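Local coordinates for protein CrmK (Actinoalloteichus sp. WH1-2216-6, PDB 5I1V) that is a flavin-dependent oxidase carrying covalently bound FAD that recycles a shunt product in caerulomycin biosynthesis, at the interface of chains A and B. Residues are numbered along the deposited sequence; one frame, centred on the assembly and turned at random. Chains: chain A/B, CrmK.

The interface of chains A and B. Residues chain A 332-333, 336; chain B 227, 325.
With CG trans to its backbone N (chi1 174°), B:Leu325 turns its CD1 methyl against both A:Pro333 and A:Ile336, in a two-fold symmetric interface of a berberine-bridge-enzyme-like flavoprotein of the FAD-linked oxidoreductase family. This methyl lies 3.7 Å from CA of A:Pro333 and 3.5 Å from the backbone O of A:Ile336. In A:Ile336, chi1 of -55° turns CG2 away from the backbone N and sets CG1 beside it, and both branches reach the leucine: CG1 lies over the backbone N and CA, while CG2 is 4.1 Å from CB. The two aliphatic side chains meet at a slant, and CB of A:Ile336 rests 4.0 Å from CA of B:Leu325. Near the end of helix 319-326, the backbone O of B:Leu325 points toward CD of the A:Pro333 ring, 3.7 Å away, with CA of A:Gly332 beside it at 3.4 Å. At the CB edge of the same ring, on the face that B:Leu325 meets, B:Arg227 reaches in from strand 222-231 with a bent chain and lays NH2 of the guanidinium group 3.9 Å from CB of A:Pro333. A:Gly332, A:Pro333 and A:Ile336 sit on the loop before strand 339-347. The same packing recurs with the chains exchanged, although the pair may be a crystal arrangement rather than the working oligomer.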
loop_
_atom_site.group_PDB
_atom_site.type_symbol
_atom_site.label_atom_id
_atom_site.label_comp_id
_atom_site.label_asym_id
_atom_site.label_seq_id
_atom_site.Cartn_x
_atom_site.Cartn_y
_atom_site.Cartn_z
ATOM N N GLY A 332 4.844 -2.737 -4.843
ATOM C CA GLY A 332 5.862 -2.091 -5.648
ATOM C C GLY A 332 7.175 -2.813 -5.459
ATOM O O GLY A 332 7.296 -3.700 -4.593
ATOM N N PRO A 333 8.200 -2.397 -6.235
ATOM C CA PRO A 333 9.500 -3.062 -6.252
ATOM C C PRO A 333 10.266 -3.090 -4.923
ATOM O O PRO A 333 11.099 -3.970 -4.711
ATOM C CB PRO A 333 10.300 -2.292 -7.341
ATOM C CG PRO A 333 9.553 -1.055 -7.627
ATOM C CD PRO A 333 8.122 -1.255 -7.175
ATOM N N ILE A 336 8.080 -6.206 -2.762
ATOM C CA ILE A 336 7.719 -7.510 -3.296
ATOM C C ILE A 336 8.880 -8.215 -3.956
ATOM O O ILE A 336 9.530 -7.662 -4.810
ATOM C CB ILE A 336 6.617 -7.396 -4.360
ATOM C CG1 ILE A 336 5.402 -6.646 -3.796
ATOM C CG2 ILE A 336 6.189 -8.793 -4.820
ATOM C CD1 ILE A 336 4.657 -7.443 -2.728
ATOM N N ARG B 227 11.905 -6.858 -16.413
ATOM C CA ARG B 227 11.935 -5.425 -16.156
ATOM C C ARG B 227 13.182 -4.851 -16.823
ATOM O O ARG B 227 14.293 -5.332 -16.616
ATOM C CB ARG B 227 11.842 -5.163 -14.663
ATOM C CG ARG B 227 10.631 -5.939 -14.090
ATOM C CD ARG B 227 10.029 -5.390 -12.815
ATOM N NE ARG B 227 11.076 -4.969 -11.904
ATOM C CZ ARG B 227 11.170 -3.763 -11.362
ATOM N NH1 ARG B 227 10.243 -2.832 -11.596
ATOM N NH2 ARG B 227 12.194 -3.487 -10.561
ATOM N N LEU B 325 3.920 -6.489 -7.528
ATOM C CA LEU B 325 5.233 -5.928 -7.834
ATOM C C LEU B 325 5.101 -4.740 -8.773
ATOM O O LEU B 325 5.794 -3.746 -8.644
ATOM C CB LEU B 325 6.097 -6.976 -8.504
ATOM C CG LEU B 325 7.457 -6.473 -9.002
ATOM C CD1 LEU B 325 8.422 -6.262 -7.847
ATOM C CD2 LEU B 325 7.951 -7.515 -9.967
#